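Local atomic coordinates of L-tyrosine isonitrile synthase (Pseudomonas aeruginosa, PDB entry 3E59), a protein that converts the amino group of L-tyrosine to an isonitrile in paerucumarin biosynthesis, taking the new carbon from C2 of ribulose 5-phosphate. Residues A[14-18]-A[99-103]; A[49-53]-A[249-253]; A[121-125]-A[225-229]; A[180-186]-A[231-235]. All coordinates share one frame; numbering follows the deposited sequence.

Interaction 1 (A[14-18]-A[99-103]); sequences RVLKE and RIQLF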
# COMPACT_ATOMS: atom_id res chain seq x y z
N ARG A 14 2.70 21.84 9.44
CA ARG A 14 4.03 21.24 9.56
C ARG A 14 3.94 19.72 9.41
O ARG A 14 4.79 19.10 8.78
CB ARG A 14 4.68 21.60 10.90
CG ARG A 14 5.16 23.05 11.01
CD ARG A 14 5.86 23.30 12.35
NE ARG A 14 7.11 22.54 12.47
CZ ARG A 14 7.89 22.53 13.55
NH1 ARG A 14 7.57 23.24 14.63
NH2 ARG A 14 9.00 21.80 13.55
N VAL A 15 2.89 19.12 9.98
CA VAL A 15 2.63 17.69 9.80
C VAL A 15 2.47 17.42 8.31
O VAL A 15 3.12 16.53 7.75
CB VAL A 15 1.38 17.21 10.60
CG1 VAL A 15 1.07 15.73 10.31
CG2 VAL A 15 1.59 17.42 12.10
N LEU A 16 1.62 18.22 7.66
CA LEU A 16 1.29 18.00 6.25
C LEU A 16 2.52 18.16 5.37
O LEU A 16 2.74 17.36 4.46
CB LEU A 16 0.15 18.95 5.80
CG LEU A 16 -0.33 18.79 4.35
CD1 LEU A 16 -0.87 17.38 4.06
CD2 LEU A 16 -1.38 19.84 4.00
N LYS A 17 3.32 19.19 5.64
CA LYS A 17 4.55 19.45 4.88
C LYS A 17 5.50 18.26 4.97
O LYS A 17 6.19 17.94 4.00
CB LYS A 17 5.24 20.75 5.35
N GLU A 18 5.50 17.59 6.12
CA GLU A 18 6.23 16.34 6.33
C GLU A 18 5.73 15.18 5.42
O GLU A 18 6.54 14.42 4.89
CB GLU A 18 6.14 15.93 7.81
CG GLU A 18 6.94 14.71 8.18
CD GLU A 18 8.44 14.95 8.08
OE1 GLU A 18 8.90 16.01 8.55
OE2 GLU A 18 9.14 14.07 7.51
N ARG A 99 9.66 11.88 13.55
CA ARG A 99 9.84 13.28 13.10
C ARG A 99 8.66 14.20 13.46
O ARG A 99 8.87 15.34 13.84
CB ARG A 99 10.14 13.36 11.60
CG ARG A 99 11.45 12.70 11.20
CD ARG A 99 11.99 13.20 9.87
NE ARG A 99 13.13 14.11 10.06
CZ ARG A 99 13.05 15.44 10.06
NH1 ARG A 99 11.90 16.06 9.86
NH2 ARG A 99 14.15 16.15 10.24
N ILE A 100 7.43 13.70 13.33
CA ILE A 100 6.23 14.41 13.78
C ILE A 100 6.29 14.65 15.29
O ILE A 100 5.98 15.74 15.76
CB ILE A 100 4.92 13.66 13.37
CG1 ILE A 100 4.71 13.70 11.85
CG2 ILE A 100 3.71 14.23 14.10
CD1 ILE A 100 3.57 12.85 11.32
N GLN A 101 6.70 13.63 16.05
CA GLN A 101 6.80 13.72 17.51
C GLN A 101 7.85 14.74 18.00
O GLN A 101 7.83 15.17 19.16
CB GLN A 101 7.03 12.33 18.14
CG GLN A 101 6.74 12.28 19.64
CD GLN A 101 6.39 10.90 20.16
OE1 GLN A 101 7.01 9.91 19.78
NE2 GLN A 101 5.40 10.83 21.05
N LEU A 102 8.76 15.14 17.10
CA LEU A 102 9.78 16.14 17.43
C LEU A 102 9.18 17.51 17.73
O LEU A 102 9.68 18.21 18.61
CB LEU A 102 10.83 16.26 16.31
CG LEU A 102 11.93 15.20 16.19
CD1 LEU A 102 12.87 15.57 15.06
CD2 LEU A 102 12.73 15.00 17.49
N PHE A 103 8.13 17.88 17.00
CA PHE A 103 7.42 19.14 17.26
C PHE A 103 6.03 18.98 17.90
O PHE A 103 5.51 19.94 18.48
CB PHE A 103 7.32 20.01 16.00
CG PHE A 103 6.68 19.32 14.82
CD1 PHE A 103 7.47 18.76 13.81
CD2 PHE A 103 5.29 19.28 14.68
CE1 PHE A 103 6.88 18.14 12.70
CE2 PHE A 103 4.70 18.65 13.58
CZ PHE A 103 5.50 18.08 12.59
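Phe103 lies with one face against the side chain of Arg14, and it buries more area here than any other residue of 14-18 and 99-103. Arg14 CB sits well over the ring face, 4.3 Å from the centroid of Phe103, a CH-pi contact. From there the arginine chain runs along the ring in the direction opposite to Phe103 and bends at chi3, which carries its guanidinium on over CB and CG of the phenylalanine. The closest approach of these two side chains is Arg14 NH2 to Phe103 CD1, 3.4 Å, with the guanidinium and ring planes 31° apart, so the group leans on the ring without lying flat. Phe103 takes the chi1 of 56° that sets CG between its own N and carbonyl carbon. The ring is thereby folded back over its own helix, with the carbonyl O of Ile100 above the face turned from Arg14.

The two helices, 11-20 and 84-103, run nearly antiparallel here, their local axes 10.3 Å apart at an angle of 162°. Both rest on strand 60-64 of the parallel sheet, where Val15 and Ile100 each touch Ile60.

The apolar contacts lie on that inner side. Val15 splits its two methyls: CG2 meets the edge of the Phe103 ring, 3.7 Å from CE2, while CG1 lies 3.9 Å from Ile100 CD1.

Charge pairing is looser. Glu18 OE1 and Arg99 NH1 form a salt bridge at 3.3 Å whose hydrogen bond is weak. The oxygen comes to the edge of the guanidinium, near its plane, and the two chains cross at about a right angle.

Interaction 2 (A[49-53]-A[249-253]); sequences RIAAF and PRAIR. With PO4 (phosphate ion), chain E.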
# COMPACT_ATOMS: atom_id res chain seq x y z
N ARG A 49 -8.39 17.75 9.31
CA ARG A 49 -8.38 16.36 9.78
C ARG A 49 -7.21 16.11 10.76
O ARG A 49 -7.40 15.48 11.81
CB ARG A 49 -8.34 15.36 8.61
CG ARG A 49 -9.61 15.33 7.76
CD ARG A 49 -9.55 14.26 6.67
NE ARG A 49 -9.58 12.89 7.20
CZ ARG A 49 -10.66 12.31 7.73
NH1 ARG A 49 -11.82 12.96 7.81
NH2 ARG A 49 -10.58 11.07 8.19
N ILE A 50 -6.03 16.60 10.39
CA ILE A 50 -4.84 16.55 11.25
C ILE A 50 -5.08 17.43 12.48
O ILE A 50 -4.78 17.03 13.60
CB ILE A 50 -3.57 17.04 10.51
CG1 ILE A 50 -3.20 16.10 9.36
CG2 ILE A 50 -2.39 17.21 11.49
CD1 ILE A 50 -2.25 16.70 8.36
N ALA A 51 -5.63 18.62 12.24
CA ALA A 51 -5.86 19.61 13.29
C ALA A 51 -6.82 19.09 14.38
O ALA A 51 -6.71 19.49 15.53
CB ALA A 51 -6.37 20.91 12.69
N ALA A 52 -7.72 18.20 14.00
CA ALA A 52 -8.65 17.56 14.94
C ALA A 52 -7.92 16.83 16.07
O ALA A 52 -8.26 16.98 17.24
CB ALA A 52 -9.59 16.63 14.21
N PHE A 53 -6.90 16.05 15.71
CA PHE A 53 -6.08 15.36 16.71
C PHE A 53 -5.30 16.34 17.59
O PHE A 53 -5.26 16.18 18.81
CB PHE A 53 -5.12 14.35 16.03
CG PHE A 53 -5.83 13.17 15.40
CD1 PHE A 53 -6.32 12.13 16.18
CD2 PHE A 53 -6.00 13.11 14.01
CE1 PHE A 53 -6.99 11.04 15.60
CE2 PHE A 53 -6.66 12.03 13.42
CZ PHE A 53 -7.16 11.00 14.21
N PRO A 249 -12.82 6.51 12.03
CA PRO A 249 -13.37 7.64 11.26
C PRO A 249 -12.42 8.85 11.08
O PRO A 249 -12.35 9.42 9.99
CB PRO A 249 -14.61 8.04 12.06
CG PRO A 249 -14.98 6.81 12.84
CD PRO A 249 -13.66 6.21 13.21
N ARG A 250 -11.69 9.21 12.13
CA ARG A 250 -10.91 10.45 12.11
C ARG A 250 -9.50 10.29 11.54
O ARG A 250 -8.90 11.26 11.08
CB ARG A 250 -10.84 11.06 13.51
CG ARG A 250 -12.21 11.28 14.19
CD ARG A 250 -12.03 12.07 15.49
NE ARG A 250 -11.19 11.35 16.44
CZ ARG A 250 -10.32 11.91 17.28
NH1 ARG A 250 -10.14 13.23 17.30
NH2 ARG A 250 -9.61 11.13 18.09
N ALA A 251 -8.98 9.07 11.56
CA ALA A 251 -7.61 8.81 11.14
C ALA A 251 -7.33 9.43 9.77
O ALA A 251 -8.21 9.43 8.88
CB ALA A 251 -7.32 7.32 11.10
N ILE A 252 -6.11 9.94 9.61
CA ILE A 252 -5.63 10.41 8.32
C ILE A 252 -5.43 9.18 7.47
O ILE A 252 -4.76 8.23 7.88
CB ILE A 252 -4.29 11.22 8.44
CG1 ILE A 252 -4.35 12.27 9.57
CG2 ILE A 252 -3.89 11.83 7.09
CD1 ILE A 252 -5.55 13.18 9.55
N ARG A 253 -6.05 9.19 6.29
CA ARG A 253 -6.07 8.05 5.41
C ARG A 253 -4.89 8.05 4.41
O ARG A 253 -4.88 8.80 3.42
CB ARG A 253 -7.43 8.03 4.69
CG ARG A 253 -7.66 6.87 3.72
CD ARG A 253 -7.59 5.46 4.36
NE ARG A 253 -8.34 4.53 3.51
CZ ARG A 253 -7.88 4.05 2.36
NH1 ARG A 253 -6.67 4.39 1.93
NH2 ARG A 253 -8.64 3.26 1.62
P PO4 E . -6.91 2.53 -1.68
O1 PO4 E . -6.76 3.15 -3.04
O2 PO4 E . -6.74 1.03 -1.82
O3 PO4 E . -5.85 3.12 -0.73
O4 PO4 E . -8.30 2.78 -1.14
O HOH W 1 -7.43 11.72 5.39
O HOH W 2 -9.47 13.85 11.89
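With chi3 at 69°, the Arg49 side chain bends out of its helix and brings NH2 into the turn 249-251; Ile252, with chi1 and chi2 near -50°, curls CD1 back against the same helix. Arg49 NH2 gives two hydrogen bonds, to Pro249 O and to Ala251 O, both 3.0 Å long. Each oxygen sits in the guanidinium plane, but they receive the bond differently: Pro249 O uses an in-plane lone pair, whereas at Ala251 O the donor stands 43° above the carbonyl plane. A water joins Arg49 O to Arg250 O, and a second, held weakly by Arg49 NE, accepts from Arg253 N.

Beside these polar bonds Ile252 CD1 packs against the helix, 3.8 Å from Ile50 CG1. The Phe53 ring presents its edge to the turn, with CE2 3.3 Å from Arg250 O. The Arg250 guanidinium meets this ring obliquely, Phe53 CE1 lying over its face, while NH2 is salt-bridged to Glu58. The turn leads into strand 252-255, a member of the parallel sheet beside strand 60-64.

Arg253 points elsewhere, to a phosphate ion probably from the crystallisation liquor: its NH1 meets O3 of the ion at 3.1 Å and NH2 meets O4 at 2.8 Å. Ser255, His257, Gln259 and Lys265 also bind this ion. Two carbonyl oxygens on one nitrogen suggest that Arg49 helps hold the turn in shape, its positive group solvated within the two segments by neutral backbone oxygens and no carboxylate.

Interaction 3 (A[121-125]-A[225-229]); sequences DLVRI and DAKER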
# COMPACT_ATOMS: atom_id res chain seq x y z
N ASP A 121 -9.22 -15.38 -3.73
CA ASP A 121 -8.83 -15.99 -5.00
C ASP A 121 -8.61 -14.98 -6.12
O ASP A 121 -8.27 -15.37 -7.24
CB ASP A 121 -9.86 -17.06 -5.44
CG ASP A 121 -11.24 -16.48 -5.77
OD1 ASP A 121 -11.35 -15.64 -6.69
OD2 ASP A 121 -12.23 -16.89 -5.11
N LEU A 122 -8.81 -13.69 -5.82
CA LEU A 122 -8.70 -12.66 -6.86
C LEU A 122 -7.26 -12.38 -7.26
O LEU A 122 -6.98 -12.18 -8.45
CB LEU A 122 -9.44 -11.36 -6.47
CG LEU A 122 -10.95 -11.30 -6.75
CD1 LEU A 122 -11.57 -10.15 -5.98
CD2 LEU A 122 -11.29 -11.19 -8.27
N VAL A 123 -6.34 -12.38 -6.29
CA VAL A 123 -4.91 -12.21 -6.58
C VAL A 123 -4.14 -13.54 -6.54
O VAL A 123 -2.97 -13.61 -6.96
CB VAL A 123 -4.24 -11.09 -5.71
CG1 VAL A 123 -5.00 -9.78 -5.88
CG2 VAL A 123 -4.16 -11.47 -4.25
N ARG A 124 -4.80 -14.59 -6.06
CA ARG A 124 -4.31 -15.96 -6.13
C ARG A 124 -3.09 -16.24 -5.24
O ARG A 124 -2.11 -16.86 -5.64
CB ARG A 124 -4.08 -16.40 -7.59
CG ARG A 124 -5.40 -16.53 -8.39
CD ARG A 124 -5.22 -16.25 -9.86
NE ARG A 124 -6.48 -16.41 -10.59
CZ ARG A 124 -6.62 -16.29 -11.91
NH1 ARG A 124 -5.57 -15.99 -12.67
NH2 ARG A 124 -7.80 -16.46 -12.47
N ILE A 125 -3.20 -15.75 -4.01
CA ILE A 125 -2.24 -16.07 -2.96
C ILE A 125 -3.08 -16.80 -1.91
O ILE A 125 -4.10 -16.27 -1.46
CB ILE A 125 -1.57 -14.79 -2.40
CG1 ILE A 125 -0.78 -14.08 -3.52
CG2 ILE A 125 -0.65 -15.11 -1.22
CD1 ILE A 125 -0.55 -12.60 -3.28
N ASP A 225 -8.01 -11.54 -18.88
CA ASP A 225 -8.22 -12.03 -17.52
C ASP A 225 -7.96 -10.96 -16.46
O ASP A 225 -8.78 -10.75 -15.55
CB ASP A 225 -7.35 -13.27 -17.26
CG ASP A 225 -7.60 -13.86 -15.89
OD1 ASP A 225 -8.72 -14.35 -15.65
OD2 ASP A 225 -6.67 -13.84 -15.06
N ALA A 226 -6.82 -10.28 -16.57
CA ALA A 226 -6.44 -9.23 -15.61
C ALA A 226 -7.45 -8.09 -15.58
O ALA A 226 -7.78 -7.56 -14.51
CB ALA A 226 -5.04 -8.68 -15.92
N LYS A 227 -7.94 -7.71 -16.76
CA LYS A 227 -8.93 -6.64 -16.87
C LYS A 227 -10.21 -6.97 -16.10
O LYS A 227 -10.79 -6.10 -15.44
CB LYS A 227 -9.26 -6.39 -18.33
CG LYS A 227 -8.21 -5.63 -19.12
CD LYS A 227 -8.68 -5.41 -20.54
CE LYS A 227 -9.42 -4.10 -20.67
NZ LYS A 227 -8.49 -2.94 -20.49
N GLU A 228 -10.65 -8.23 -16.19
CA GLU A 228 -11.85 -8.66 -15.48
C GLU A 228 -11.62 -8.72 -13.97
O GLU A 228 -12.43 -8.21 -13.21
CB GLU A 228 -12.39 -9.99 -16.02
N ARG A 229 -10.50 -9.31 -13.55
CA ARG A 229 -10.18 -9.40 -12.13
C ARG A 229 -9.89 -8.07 -11.44
O ARG A 229 -10.11 -7.95 -10.24
CB ARG A 229 -9.05 -10.41 -11.86
CG ARG A 229 -9.55 -11.85 -11.93
CD ARG A 229 -8.49 -12.85 -11.53
NE ARG A 229 -7.37 -12.81 -12.46
CZ ARG A 229 -6.11 -12.57 -12.12
NH1 ARG A 229 -5.77 -12.37 -10.86
NH2 ARG A 229 -5.18 -12.55 -13.07
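Asp225 OD2 is gripped by two nitrogens of Arg229, one helical turn further on, and more loosely by Arg124 from the loop 121-125. Arg229 comes side-on, NH2 at 2.8 Å and NE at 2.9 Å from Asp225 OD2, both from the same face of the carboxylate. The third partner is weak: Arg124 NH1 lies 3.4 Å from Asp225 OD2 in a salt bridge whose N-H...O angle is only 129°.

The two guanidinium groups are stacked. Arg124 reaches over with its chain extended from CG to NE, crossing Arg229 at about a right angle, and lays its flat end on that of Arg229 with centres 3.8 Å apart and planes 13° from parallel. The shared carboxylate probably offsets part of the repulsion between these like charges.

A second edge of the Arg229 group ties helix to loop. Arg229 NH1 donates to Leu122 O at 2.7 Å, nearly along the C=O axis, and the oxygen lies within 2° of the guanidinium plane. With NE and NH2 on the aspartate and NH1 on this carbonyl, the rotation of the Arg229 group is fixed from two edges. Leu122 CD2 rests 4.1 Å from Arg229 CG, and Leu122 also touches Val233 and Arg236 further along.

Together Arg124, Asp225 and Arg229 form a surface salt-bridge network with a stacked arginine pair, joining the loop between helices 116-119 and 127-144 to the long helix 219-247.

Interaction 4 (A[180-186]-A[231-235]); sequences EPLESIR and YGVIQ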
# COMPACT_ATOMS: atom_id res chain seq x y z
N GLU A 180 -19.66 -2.56 -2.93
CA GLU A 180 -20.69 -2.15 -3.89
C GLU A 180 -20.71 -3.22 -5.00
O GLU A 180 -19.70 -3.90 -5.19
CB GLU A 180 -20.41 -0.75 -4.46
CG GLU A 180 -20.03 0.33 -3.43
CD GLU A 180 -21.19 0.83 -2.56
OE1 GLU A 180 -22.38 0.64 -2.92
OE2 GLU A 180 -20.91 1.45 -1.50
N PRO A 181 -21.84 -3.39 -5.72
CA PRO A 181 -21.86 -4.32 -6.86
C PRO A 181 -20.85 -3.95 -7.96
O PRO A 181 -20.56 -2.76 -8.15
CB PRO A 181 -23.28 -4.18 -7.41
CG PRO A 181 -24.08 -3.66 -6.25
CD PRO A 181 -23.15 -2.76 -5.51
N LEU A 182 -20.33 -4.96 -8.66
CA LEU A 182 -19.32 -4.76 -9.71
C LEU A 182 -19.76 -3.74 -10.75
O LEU A 182 -18.94 -2.94 -11.19
CB LEU A 182 -18.91 -6.08 -10.37
CG LEU A 182 -18.07 -7.03 -9.50
CD1 LEU A 182 -17.89 -8.40 -10.16
CD2 LEU A 182 -16.71 -6.41 -9.16
N GLU A 183 -21.04 -3.75 -11.10
CA GLU A 183 -21.61 -2.75 -12.02
C GLU A 183 -21.39 -1.33 -11.50
O GLU A 183 -21.08 -0.42 -12.27
CB GLU A 183 -23.12 -3.01 -12.23
CG GLU A 183 -23.48 -4.39 -12.78
CD GLU A 183 -23.26 -5.53 -11.77
OE1 GLU A 183 -23.57 -5.35 -10.56
OE2 GLU A 183 -22.78 -6.61 -12.19
N SER A 184 -21.55 -1.13 -10.20
CA SER A 184 -21.31 0.19 -9.62
C SER A 184 -19.81 0.53 -9.47
O SER A 184 -19.43 1.69 -9.57
CB SER A 184 -22.06 0.34 -8.30
OG SER A 184 -21.22 0.96 -7.34
N ILE A 185 -18.97 -0.47 -9.22
CA ILE A 185 -17.51 -0.22 -9.19
C ILE A 185 -17.07 0.32 -10.55
O ILE A 185 -16.36 1.32 -10.64
CB ILE A 185 -16.70 -1.50 -8.84
CG1 ILE A 185 -17.06 -1.99 -7.42
CG2 ILE A 185 -15.18 -1.27 -8.99
CD1 ILE A 185 -16.63 -1.06 -6.29
N ARG A 186 -17.53 -0.35 -11.60
CA ARG A 186 -17.24 0.05 -12.97
C ARG A 186 -17.72 1.47 -13.29
O ARG A 186 -16.98 2.24 -13.89
CB ARG A 186 -17.85 -0.95 -13.95
CG ARG A 186 -17.66 -0.57 -15.41
CD ARG A 186 -18.04 -1.70 -16.35
NE ARG A 186 -18.42 -1.17 -17.65
CZ ARG A 186 -17.55 -0.82 -18.59
NH1 ARG A 186 -16.25 -0.96 -18.38
NH2 ARG A 186 -17.99 -0.33 -19.73
N TYR A 231 -11.55 -5.26 -11.63
CA TYR A 231 -12.80 -4.79 -11.02
C TYR A 231 -13.01 -5.37 -9.61
O TYR A 231 -13.39 -4.65 -8.68
CB TYR A 231 -14.00 -5.13 -11.90
CG TYR A 231 -14.06 -4.34 -13.20
CD1 TYR A 231 -14.26 -2.96 -13.18
CD2 TYR A 231 -13.90 -4.98 -14.44
CE1 TYR A 231 -14.31 -2.22 -14.35
CE2 TYR A 231 -13.96 -4.23 -15.63
CZ TYR A 231 -14.16 -2.85 -15.56
OH TYR A 231 -14.22 -2.06 -16.67
N GLY A 232 -12.80 -6.68 -9.47
CA GLY A 232 -12.96 -7.36 -8.18
C GLY A 232 -11.99 -6.87 -7.11
O GLY A 232 -12.38 -6.63 -5.97
N VAL A 233 -10.73 -6.72 -7.48
CA VAL A 233 -9.69 -6.22 -6.57
C VAL A 233 -10.01 -4.81 -6.04
O VAL A 233 -9.91 -4.56 -4.84
CB VAL A 233 -8.28 -6.26 -7.24
CG1 VAL A 233 -7.21 -5.61 -6.35
CG2 VAL A 233 -7.90 -7.69 -7.55
N ILE A 234 -10.39 -3.91 -6.95
CA ILE A 234 -10.84 -2.57 -6.58
C ILE A 234 -12.06 -2.66 -5.65
O ILE A 234 -12.12 -1.95 -4.63
CB ILE A 234 -11.21 -1.74 -7.85
CG1 ILE A 234 -10.01 -1.60 -8.81
CG2 ILE A 234 -11.77 -0.38 -7.49
CD1 ILE A 234 -8.79 -1.01 -8.17
N GLN A 235 -13.01 -3.53 -5.98
CA GLN A 235 -14.21 -3.73 -5.15
C GLN A 235 -13.82 -4.08 -3.72
O GLN A 235 -14.30 -3.47 -2.77
CB GLN A 235 -15.13 -4.82 -5.73
CG GLN A 235 -16.42 -5.03 -4.93
CD GLN A 235 -17.08 -6.36 -5.22
OE1 GLN A 235 -16.41 -7.40 -5.27
NE2 GLN A 235 -18.40 -6.35 -5.42
O HOH W 3 -16.69 -2.17 -2.97
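Arg186 and Tyr231 cross at a slant and meet at their polar ends, at one side of a perpendicular helix-helix packing: helices 182-189 and 219-247 cross here at 91°, their local axes 9.6 Å apart. In Arg186, CG anti to the backbone N starts an extended chain that passes Tyr231 CE1 and delivers NH1 to the tyrosine OH, to which it donates at 2.9 Å. The hydroxyl oxygen is met in the guanidinium plane, which stands 79° from the ring. Tyr231 also stacks on Tyr199 of helix 193-210.

At the centre, Ile185 points toward the other helix. Its CG2 meets Ile234 CG2 at 3.8 Å, and its CG1 lies across the Gln235 chain at about a right angle, 3.8 Å from CB. Leu182 brings CD2 over the backbone between Tyr231 and Gly232, where the glycine adds no side chain.

Gln235 stretches out at the opposite end of the contact, past Leu182, toward the turn before Pro181, the N-cap of helix 182-189. A water spans Glu180 N and Gln235 O. Beside it, Gln235 NE2 donates to Glu180 O over 2.8 Å, almost straight at 176°, with that oxygen in the amide plane.

The four contacts form two touching pairs in different regions of the fold. Interactions 1 and 2 have centres 14 Å apart and meet where Val15 and Leu16 pack on Ile50; strand 60-64 of the parallel sheet lies against both. Interactions 3 and 4, 13 Å apart between centres, share helix 219-247, and Leu122 and Val123 of the first touch Gly232 and Val233 of the second. Interaction 1 closes before interaction 3 opens, on the opposite side of the chain's centre, with centres about 39 Å apart. Interaction 2 encloses both later contacts in sequence: helix 219-247 runs on into the turn before strand 252-255, so one continuous piece of chain connects the region of interactions 3 and 4 to the parallel sheet.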